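PDB 4B7C: probable oxidoreductase, which probably catalyses NADP-dependent oxidation or reduction as a medium-chain dehydrogenase/reductase, pairing a GroES-like domain with a Rossmann fold. Local coordinates for residues Gln40-Asn45 / Lys81-Lys86; Asn8-Leu13 / Gly101-Phe106; Leu123-Ser128 / Ser305-Val310. One frame throughout, in Å; residues are numbered along the deposited sequence.

Overall arrangement
From the N terminus, strand 7-13 pairs with 26-32 and also, through residues 8-13, meets 101-106 in interaction 2, closing a loop of 87 residues. Interaction 1, between 40-45 and 81-86, is nested inside that loop and pairs neighbouring strands of the mixed sheet. The two touch, because strands 41-49 and 105-108 are neighbours in that sheet, and their centres lie about 14 Å apart. Interaction 2 thus fastens the two-stranded sheet to the run into strand 105-108. Interaction 3 follows in series: 123-128 meets 305-310, with the six-stranded parallel sheet of the Rossmann domain in between, and brings the returning chain back to the GroES-like domain.

Interaction 1 of 3, residues Gln40-Asn45 / Lys81-Lys86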
loop_
_atom_site.group_PDB
_atom_site.type_symbol
_atom_site.label_atom_id
_atom_site.label_comp_id
_atom_site.label_asym_id
_atom_site.label_seq_id
_atom_site.Cartn_x
_atom_site.Cartn_y
_atom_site.Cartn_z
ATOM N N GLN B 40 11.644 12.076 -37.603
ATOM C CA GLN B 40 10.218 12.262 -37.322
ATOM C C GLN B 40 9.326 11.510 -38.306
ATOM O O GLN B 40 9.756 11.109 -39.390
ATOM C CB GLN B 40 9.861 13.752 -37.354
ATOM C CG GLN B 40 10.643 14.606 -36.358
ATOM C CD GLN B 40 10.137 16.046 -36.320
ATOM O OE1 GLN B 40 9.627 16.553 -37.313
ATOM N NE2 GLN B 40 10.307 16.713 -35.186
ATOM N N ILE B 41 8.065 11.358 -37.918
ATOM C CA ILE B 41 7.025 10.862 -38.816
ATOM C C ILE B 41 5.847 11.833 -38.875
ATOM O O ILE B 41 5.639 12.651 -37.970
ATOM C CB ILE B 41 6.528 9.466 -38.427
ATOM C CG1 ILE B 41 5.807 9.483 -37.076
ATOM C CG2 ILE B 41 7.697 8.473 -38.430
ATOM C CD1 ILE B 41 5.173 8.148 -36.737
ATOM N N LEU B 42 5.107 11.751 -39.977
ATOM C CA LEU B 42 3.847 12.484 -40.166
ATOM C C LEU B 42 2.726 11.468 -40.199
ATOM O O LEU B 42 2.713 10.562 -41.053
ATOM C CB LEU B 42 3.856 13.321 -41.455
ATOM C CG LEU B 42 2.490 13.828 -41.987
ATOM C CD1 LEU B 42 1.800 14.729 -40.977
ATOM C CD2 LEU B 42 2.572 14.534 -43.337
ATOM N N VAL B 43 1.780 11.625 -39.281
ATOM C CA VAL B 43 0.670 10.688 -39.127
ATOM C C VAL B 43 -0.672 11.393 -39.313
ATOM O O VAL B 43 -0.904 12.476 -38.759
ATOM C CB VAL B 43 0.655 10.016 -37.744
ATOM C CG1 VAL B 43 -0.612 9.196 -37.564
ATOM C CG2 VAL B 43 1.886 9.139 -37.532
ATOM N N LYS B 44 -1.549 10.787 -40.120
ATOM C CA LYS B 44 -2.939 11.228 -40.208
ATOM C C LYS B 44 -3.705 10.567 -39.077
ATOM O O LYS B 44 -3.853 9.350 -39.055
ATOM C CB LYS B 44 -3.578 10.866 -41.553
ATOM C CG LYS B 44 -5.072 11.191 -41.630
ATOM C CD LYS B 44 -5.347 12.693 -41.609
ATOM C CE LYS B 44 -6.798 13.047 -41.248
ATOM N NZ LYS B 44 -7.035 13.236 -39.777
ATOM N N ASN B 45 -4.159 11.369 -38.120
ATOM C CA ASN B 45 -4.872 10.829 -36.969
ATOM C C ASN B 45 -6.264 10.350 -37.380
ATOM O O ASN B 45 -7.001 11.071 -38.047
ATOM C CB ASN B 45 -4.964 11.863 -35.841
ATOM C CG ASN B 45 -3.601 12.261 -35.288
ATOM O OD1 ASN B 45 -2.572 11.643 -35.602
ATOM N ND2 ASN B 45 -3.590 13.288 -34.431
ATOM N N LYS B 81 -2.534 6.731 -39.414
ATOM C CA LYS B 81 -1.802 6.195 -40.559
ATOM C C LYS B 81 -0.583 7.038 -40.863
ATOM O O LYS B 81 -0.670 8.265 -40.972
ATOM C CB LYS B 81 -2.703 6.158 -41.796
ATOM C CG LYS B 81 -2.071 5.482 -43.004
ATOM C CD LYS B 81 -2.925 5.680 -44.246
ATOM C CE LYS B 81 -2.521 4.742 -45.366
ATOM N NZ LYS B 81 -3.191 5.147 -46.644
ATOM N N VAL B 82 0.557 6.382 -41.000
ATOM C CA VAL B 82 1.786 7.069 -41.350
ATOM C C VAL B 82 1.731 7.488 -42.817
ATOM O O VAL B 82 1.633 6.650 -43.708
ATOM C CB VAL B 82 3.041 6.192 -41.124
ATOM C CG1 VAL B 82 4.273 6.962 -41.560
ATOM C CG2 VAL B 82 3.160 5.741 -39.662
ATOM N N LEU B 83 1.820 8.785 -43.066
ATOM C CA LEU B 83 1.821 9.331 -44.421
ATOM C C LEU B 83 3.240 9.524 -44.943
ATOM O O LEU B 83 3.533 9.238 -46.105
ATOM C CB LEU B 83 1.091 10.676 -44.463
ATOM C CG LEU B 83 -0.383 10.651 -44.039
ATOM C CD1 LEU B 83 -0.954 12.030 -44.333
ATOM C CD2 LEU B 83 -1.198 9.602 -44.796
ATOM N N VAL B 84 4.101 10.051 -44.081
ATOM C CA VAL B 84 5.508 10.266 -44.399
ATOM C C VAL B 84 6.352 9.853 -43.216
ATOM O O VAL B 84 6.072 10.259 -42.086
ATOM C CB VAL B 84 5.856 11.745 -44.690
ATOM C CG1 VAL B 84 7.362 11.901 -44.836
ATOM C CG2 VAL B 84 5.113 12.260 -45.913
ATOM N N SER B 85 7.405 9.089 -43.487
ATOM C CA SER B 85 8.374 8.715 -42.465
ATOM C C SER B 85 9.800 9.100 -42.815
ATOM O O SER B 85 10.283 8.831 -43.911
ATOM C CB SER B 85 8.350 7.220 -42.189
ATOM O OG SER B 85 9.378 6.885 -41.268
ATOM N N LYS B 86 10.457 9.763 -41.864
ATOM C CA LYS B 86 11.912 9.988 -41.915
ATOM C C LYS B 86 12.582 9.301 -40.718
ATOM O O LYS B 86 13.507 9.820 -40.108
ATOM C CB LYS B 86 12.226 11.480 -41.966
ATOM C CG LYS B 86 11.869 12.107 -43.307
ATOM C CD LYS B 86 12.112 13.603 -43.302
ATOM C CE LYS B 86 11.646 14.240 -44.597
ATOM N NZ LYS B 86 11.695 15.704 -44.490
#
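Leu42 faces both Leu83 and Val84, and this two-against-one pairing is a classic beta bulge in the antiparallel strands 41-49 and 77-85 of the GroES-like domain. At the bulge the 81-86 chain turns a corner and the register slips by one residue. On one face, Val82 is the bump: its CG2 lies 4.2 Å from Val43 CG2, and Ile41 CD1 reaches the same methyl at 4.3 Å. In Ile41, chi1 of 66° places CG1, the branch that carries CD1 toward Val82, between the backbone N and the carbonyl carbon, while CG2 rests 3.7 Å from Ser85 OG. Serine is small enough to lie beside that methyl, and its hydroxyl bonds to Phe90 O and His87 N. Beta-branched residues suit this face, which Val96 of strand 95-97 also packs against at Val43 and Val82.

On the other face Leu42 and Val84 stand side by side, CB to CB at 4.1 Å. Leu83, brought forward by the bulge, fits between Leu42 and Lys44: its CB lies beside Leu42 CG, and its CD1 reaches Lys44 CB at 4.0 Å. The long lysine suits its place because its aliphatic base packs here, whereas the bent outer chain leads NZ off to the carbonyls of Asn45 and Asp104. Within the bulge, Leu42 N donates to Val84 O almost straight (174°). The bulge itself is sealed at a single oxygen: Leu42 O accepts from Leu83 N at 2.8 Å and, weakly, from Val84 N at 3.4 Å.

Interaction 2 of 3, residues Asn8-Leu13 / Gly101-Phe106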
loop_
_atom_site.group_PDB
_atom_site.type_symbol
_atom_site.label_atom_id
_atom_site.label_comp_id
_atom_site.label_asym_id
_atom_site.label_seq_id
_atom_site.Cartn_x
_atom_site.Cartn_y
_atom_site.Cartn_z
ATOM N N ASN B 8 -3.858 21.835 -40.200
ATOM C CA ASN B 8 -3.973 20.936 -39.048
ATOM C C ASN B 8 -4.796 21.609 -37.960
ATOM O O ASN B 8 -4.340 22.554 -37.330
ATOM C CB ASN B 8 -2.582 20.572 -38.508
ATOM C CG ASN B 8 -2.637 19.574 -37.361
ATOM O OD1 ASN B 8 -3.567 18.758 -37.266
ATOM N ND2 ASN B 8 -1.642 19.637 -36.475
ATOM N N ARG B 9 -6.016 21.123 -37.745
ATOM C CA ARG B 9 -6.843 21.644 -36.659
ATOM C C ARG B 9 -6.373 21.007 -35.359
ATOM O O ARG B 9 -6.128 19.796 -35.305
ATOM C CB ARG B 9 -8.328 21.348 -36.857
ATOM C CG ARG B 9 -8.915 21.878 -38.163
ATOM C CD ARG B 9 -10.322 21.359 -38.369
ATOM N NE ARG B 9 -10.357 19.906 -38.443
ATOM C CZ ARG B 9 -11.447 19.169 -38.274
ATOM N NH1 ARG B 9 -12.627 19.728 -38.017
ATOM N NH2 ARG B 9 -11.356 17.852 -38.352
ATOM N N GLN B 10 -6.279 21.830 -34.318
ATOM C CA GLN B 10 -5.781 21.389 -33.019
ATOM C C GLN B 10 -6.609 21.947 -31.875
ATOM O O GLN B 10 -7.050 23.097 -31.916
ATOM C CB GLN B 10 -4.354 21.863 -32.798
ATOM C CG GLN B 10 -3.364 21.567 -33.896
ATOM C CD GLN B 10 -1.996 22.117 -33.527
ATOM O OE1 GLN B 10 -1.874 23.278 -33.141
ATOM N NE2 GLN B 10 -0.969 21.271 -33.590
ATOM N N TYR B 11 -6.799 21.130 -30.854
ATOM C CA TYR B 11 -7.289 21.620 -29.577
ATOM C C TYR B 11 -6.108 21.820 -28.649
ATOM O O TYR B 11 -5.400 20.868 -28.309
ATOM C CB TYR B 11 -8.305 20.683 -28.947
ATOM C CG TYR B 11 -9.704 20.975 -29.384
ATOM C CD1 TYR B 11 -10.371 22.110 -28.929
ATOM C CD2 TYR B 11 -10.372 20.120 -30.256
ATOM C CE1 TYR B 11 -11.665 22.384 -29.328
ATOM C CE2 TYR B 11 -11.660 20.391 -30.667
ATOM C CZ TYR B 11 -12.303 21.527 -30.197
ATOM O OH TYR B 11 -13.579 21.794 -30.609
ATOM N N GLN B 12 -5.893 23.075 -28.266
ATOM C CA GLN B 12 -4.830 23.422 -27.334
ATOM C C GLN B 12 -5.406 23.623 -25.943
ATOM O O GLN B 12 -6.563 23.998 -25.792
ATOM C CB GLN B 12 -4.114 24.690 -27.763
ATOM C CG GLN B 12 -3.427 24.581 -29.107
ATOM C CD GLN B 12 -2.844 25.900 -29.574
ATOM O OE1 GLN B 12 -3.064 26.942 -28.958
ATOM N NE2 GLN B 12 -2.103 25.865 -30.681
ATOM N N LEU B 13 -4.593 23.345 -24.930
ATOM C CA LEU B 13 -4.973 23.639 -23.550
ATOM C C LEU B 13 -4.864 25.146 -23.336
ATOM O O LEU B 13 -3.780 25.719 -23.445
ATOM C CB LEU B 13 -4.096 22.885 -22.555
ATOM C CG LEU B 13 -4.455 23.046 -21.070
ATOM C CD1 LEU B 13 -5.812 22.422 -20.780
ATOM C CD2 LEU B 13 -3.368 22.452 -20.186
ATOM N N GLY B 101 -2.098 13.213 -30.043
ATOM C CA GLY B 101 -2.601 14.547 -29.706
ATOM C C GLY B 101 -4.003 14.807 -30.246
ATOM O O GLY B 101 -4.457 14.135 -31.184
ATOM N N VAL B 102 -4.690 15.788 -29.653
ATOM C CA VAL B 102 -6.047 16.132 -30.069
ATOM C C VAL B 102 -5.954 17.056 -31.270
ATOM O O VAL B 102 -6.079 18.281 -31.156
ATOM C CB VAL B 102 -6.887 16.773 -28.947
ATOM C CG1 VAL B 102 -8.290 17.065 -29.460
ATOM C CG2 VAL B 102 -6.978 15.848 -27.733
ATOM N N GLN B 103 -5.741 16.446 -32.432
ATOM C CA GLN B 103 -5.485 17.173 -33.666
ATOM C C GLN B 103 -5.689 16.270 -34.895
ATOM O O GLN B 103 -5.845 15.057 -34.763
ATOM C CB GLN B 103 -4.064 17.736 -33.676
ATOM C CG GLN B 103 -2.990 16.688 -33.481
ATOM C CD GLN B 103 -1.606 17.264 -33.337
ATOM O OE1 GLN B 103 -1.334 18.409 -33.730
ATOM N NE2 GLN B 103 -0.705 16.458 -32.771
ATOM N N ASP B 104 -5.710 16.888 -36.071
ATOM C CA ASP B 104 -5.895 16.158 -37.344
ATOM C C ASP B 104 -4.657 15.338 -37.703
ATOM O O ASP B 104 -4.765 14.211 -38.189
ATOM C CB ASP B 104 -6.172 17.115 -38.509
ATOM C CG ASP B 104 -7.581 17.687 -38.492
ATOM O OD1 ASP B 104 -8.553 16.932 -38.276
ATOM O OD2 ASP B 104 -7.701 18.922 -38.686
ATOM N N TYR B 105 -3.494 15.943 -37.477
ATOM C CA TYR B 105 -2.218 15.357 -37.879
ATOM C C TYR B 105 -1.203 15.429 -36.760
ATOM O O TYR B 105 -1.130 16.437 -36.051
ATOM C CB TYR B 105 -1.619 16.106 -39.068
ATOM C CG TYR B 105 -2.426 16.051 -40.335
ATOM C CD1 TYR B 105 -2.232 15.028 -41.261
ATOM C CD2 TYR B 105 -3.372 17.028 -40.621
ATOM C CE1 TYR B 105 -2.961 14.977 -42.433
ATOM C CE2 TYR B 105 -4.113 16.982 -41.786
ATOM C CZ TYR B 105 -3.893 15.959 -42.697
ATOM O OH TYR B 105 -4.626 15.901 -43.851
ATOM N N PHE B 106 -0.421 14.360 -36.615
ATOM C CA PHE B 106 0.727 14.344 -35.711
ATOM C C PHE B 106 2.009 14.418 -36.513
ATOM O O PHE B 106 2.197 13.648 -37.463
ATOM C CB PHE B 106 0.759 13.087 -34.841
ATOM C CG PHE B 106 2.072 12.885 -34.124
ATOM C CD1 PHE B 106 2.309 13.482 -32.892
ATOM C CD2 PHE B 106 3.089 12.112 -34.700
ATOM C CE1 PHE B 106 3.512 13.304 -32.233
ATOM C CE2 PHE B 106 4.297 11.937 -34.046
ATOM C CZ PHE B 106 4.513 12.536 -32.811
#
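Gln10 and Gln103 form a single beta bridge between strand 7-13 and the irregular run leading into strand 105-108 of the GroES-like domain, with Val102 at the centre of an inverse gamma turn. Backbone bonds frame the bridge: Tyr11 N donates to Val102 O at 3.0 Å, and Asp104 N to Arg9 O at the same length.

The ionic part is a side-on grip of Asp104 by Arg9, whose guanidinium lies only 14° from the carboxylate plane. Arg9 NE meets Asp104 OD2 at 2.8 Å and NH2 meets OD1 at 3.0 Å, both on syn lone pairs. Asp104 OD2 also accepts from Arg9 N on its anti side, so three N-H groups fix this buried acid. The remaining guanidinium nitrogen, NH1, has a long, weak ion pair with Glu314.

Apolar contact is limited to Val102 CG1, which rests against Tyr11 CB and CD2; Phe28 stacks on the tyrosine ring.

Carboxamides, donor and acceptor at once, suit the remaining polar positions. Asn8 OD1 takes Tyr105 N at 2.8 Å, with the N-H well above the carbonyl plane. Gln103 NE2 is held by Leu100 O, while its OE1 accepts from Asn8 ND2 (3.0 Å) and Gln10 NE2 (2.9 Å), which arrive from opposite faces of the Gln103 amide plane.

Interaction 3 of 3, residues Leu123-Ser128 / Ser305-Val310; sequences LPRYLS and SREDIV
Arg125 and Glu307 join a short 3-10 segment, residues 123-127, to the start of strand 307-311 through a side-on salt bridge. The two side chains cross at about a right angle. Arg125 starts with CG anti to its backbone N and then bends twice; its chi2 of 139° lies away from the staggered values, and the second bend, at chi3, sets NE facing the acid. NE meets Glu307 OE2 at 3.0 Å, and NH2 meets OE1 at 3.0 Å. Both oxygens lie close to the guanidinium plane, at its edge, although the carboxylate itself is turned 34° from that plane. Arginine suits the place because NE and NH2 on one edge of the guanidinium can each bind one oxygen of the acid.

Glu307 has CG anti to its carbonyl carbon, and a bend at chi2 (82°) places CD; the carboxylate also meets two serines. Ser128 OG, between its own backbone N and carbonyl carbon, donates to OE2 on the anti side in a hydrogen bond whose modelled length of 2.5 Å is doubtful. Ser305 OG, two residues before the glutamate, donates to OE2 at 2.7 Å, nearly in line with the C-O bond. OE2 thus accepts three hydrogen bonds, which would be expected to favour the ionised carboxylate. Small hydroxyl side chains reach it with little bulk.

Beside this polar cluster Pro124 CG touches Ile309 CD1 at 3.9 Å, the proline ring meeting the tip of the isoleucine's longer branch, the two side chains again at about a right angle. Around the contact, Pro124 and Leu127 pack on Tyr47 of strand 41-49, and Leu127 also reaches Val333 of strand 331-335, the parallel neighbour of 307-311; Ser128 leads on toward helix 132-145, with a backbone bond to Gly134.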
loop_
_atom_site.group_PDB
_atom_site.type_symbol
_atom_site.label_atom_id
_atom_site.label_comp_id
_atom_site.label_asym_id
_atom_site.label_seq_id
_atom_site.Cartn_x
_atom_site.Cartn_y
_atom_site.Cartn_z
ATOM N N LEU B 123 -9.688 -0.871 -36.167
ATOM C CA LEU B 123 -8.740 0.154 -35.741
ATOM C C LEU B 123 -9.020 0.701 -34.339
ATOM O O LEU B 123 -8.097 0.801 -33.557
ATOM C CB LEU B 123 -8.681 1.310 -36.736
ATOM C CG LEU B 123 -7.664 1.206 -37.873
ATOM C CD1 LEU B 123 -7.584 2.554 -38.587
ATOM C CD2 LEU B 123 -6.285 0.868 -37.306
ATOM N N PRO B 124 -10.287 1.028 -34.026
ATOM C CA PRO B 124 -10.571 1.580 -32.715
ATOM C C PRO B 124 -10.281 0.630 -31.569
ATOM O O PRO B 124 -10.049 1.087 -30.457
ATOM C CB PRO B 124 -12.077 1.851 -32.762
ATOM C CG PRO B 124 -12.412 1.948 -34.198
ATOM C CD PRO B 124 -11.504 0.960 -34.858
ATOM N N ARG B 125 -10.269 -0.673 -31.847
ATOM C CA ARG B 125 -9.979 -1.670 -30.827
ATOM C C ARG B 125 -8.521 -1.608 -30.332
ATOM O O ARG B 125 -8.198 -2.066 -29.234
ATOM C CB ARG B 125 -10.307 -3.082 -31.310
ATOM C CG ARG B 125 -10.205 -4.099 -30.179
ATOM C CD ARG B 125 -11.311 -5.130 -30.192
ATOM N NE ARG B 125 -12.638 -4.543 -30.350
ATOM C CZ ARG B 125 -13.631 -5.087 -31.050
ATOM N NH1 ARG B 125 -13.473 -6.241 -31.696
ATOM N NH2 ARG B 125 -14.793 -4.459 -31.117
ATOM N N TYR B 126 -7.654 -1.029 -31.149
ATOM C CA TYR B 126 -6.266 -0.787 -30.748
ATOM C C TYR B 126 -6.153 0.398 -29.775
ATOM O O TYR B 126 -5.055 0.792 -29.389
ATOM C CB TYR B 126 -5.374 -0.559 -31.973
ATOM C CG TYR B 126 -5.104 -1.849 -32.708
ATOM C CD1 TYR B 126 -4.264 -2.808 -32.167
ATOM C CD2 TYR B 126 -5.696 -2.104 -33.928
ATOM C CE1 TYR B 126 -4.016 -4.000 -32.829
ATOM C CE2 TYR B 126 -5.451 -3.280 -34.601
ATOM C CZ TYR B 126 -4.623 -4.240 -34.052
ATOM O OH TYR B 126 -4.382 -5.398 -34.762
ATOM N N LEU B 127 -7.302 0.964 -29.405
ATOM C CA LEU B 127 -7.376 1.964 -28.333
ATOM C C LEU B 127 -8.095 1.423 -27.113
ATOM O O LEU B 127 -8.226 2.129 -26.118
ATOM C CB LEU B 127 -8.100 3.215 -28.813
ATOM C CG LEU B 127 -7.408 3.985 -29.908
ATOM C CD1 LEU B 127 -8.297 5.168 -30.281
ATOM C CD2 LEU B 127 -6.037 4.425 -29.433
ATOM N N SER B 128 -8.598 0.197 -27.202
ATOM C CA SER B 128 -9.366 -0.394 -26.118
ATOM C C SER B 128 -8.704 -1.676 -25.640
ATOM O O SER B 128 -7.625 -1.625 -25.052
ATOM C CB SER B 128 -10.841 -0.610 -26.502
ATOM O OG SER B 128 -10.969 -1.479 -27.601
ATOM N N SER B 305 -14.983 -6.832 -26.225
ATOM C CA SER B 305 -14.602 -5.431 -26.158
ATOM C C SER B 305 -15.635 -4.512 -26.801
ATOM O O SER B 305 -15.978 -4.660 -27.971
ATOM C CB SER B 305 -13.250 -5.213 -26.842
ATOM O OG SER B 305 -12.793 -3.880 -26.647
ATOM N N ARG B 306 -16.083 -3.516 -26.046
ATOM C CA ARG B 306 -17.022 -2.514 -26.583
ATOM C C ARG B 306 -16.379 -1.136 -26.690
ATOM O O ARG B 306 -15.800 -0.620 -25.732
ATOM C CB ARG B 306 -18.360 -2.393 -25.812
ATOM C CG ARG B 306 -18.249 -2.103 -24.328
ATOM C CD ARG B 306 -19.609 -2.220 -23.639
ATOM N NE ARG B 306 -20.702 -1.561 -24.374
ATOM C CZ ARG B 306 -21.825 -1.134 -23.810
ATOM N NH1 ARG B 306 -22.012 -1.279 -22.505
ATOM N NH2 ARG B 306 -22.755 -0.543 -24.558
ATOM N N GLU B 307 -16.540 -0.524 -27.857
ATOM C CA GLU B 307 -16.111 0.848 -28.070
ATOM C C GLU B 307 -17.302 1.758 -28.354
ATOM O O GLU B 307 -18.213 1.408 -29.102
ATOM C CB GLU B 307 -15.106 0.941 -29.212
ATOM C CG GLU B 307 -13.807 0.185 -28.957
ATOM C CD GLU B 307 -13.908 -1.298 -29.267
ATOM O OE1 GLU B 307 -14.709 -1.662 -30.148
ATOM O OE2 GLU B 307 -13.202 -2.102 -28.626
ATOM N N ASP B 308 -17.294 2.923 -27.719
ATOM C CA ASP B 308 -18.282 3.964 -27.978
ATOM C C ASP B 308 -17.639 5.021 -28.862
ATOM O O ASP B 308 -16.846 5.842 -28.389
ATOM C CB ASP B 308 -18.786 4.577 -26.657
ATOM C CG ASP B 308 -19.868 5.627 -26.864
ATOM O OD1 ASP B 308 -20.561 5.592 -27.905
ATOM O OD2 ASP B 308 -20.026 6.493 -25.968
ATOM N N ILE B 309 -17.999 5.004 -30.142
ATOM C CA ILE B 309 -17.364 5.863 -31.140
ATOM C C ILE B 309 -18.192 7.098 -31.457
ATOM O O ILE B 309 -19.327 7.002 -31.924
ATOM C CB ILE B 309 -17.071 5.097 -32.440
ATOM C CG1 ILE B 309 -16.030 4.017 -32.167
ATOM C CG2 ILE B 309 -16.530 6.042 -33.512
ATOM C CD1 ILE B 309 -16.011 2.916 -33.217
ATOM N N VAL B 310 -17.621 8.258 -31.160
ATOM C CA VAL B 310 -18.240 9.549 -31.453
ATOM C C VAL B 310 -17.441 10.212 -32.556
ATOM O O VAL B 310 -16.207 10.150 -32.558
ATOM C CB VAL B 310 -18.255 10.492 -30.227
ATOM C CG1 VAL B 310 -18.678 11.900 -30.630
ATOM C CG2 VAL B 310 -19.135 9.925 -29.120
#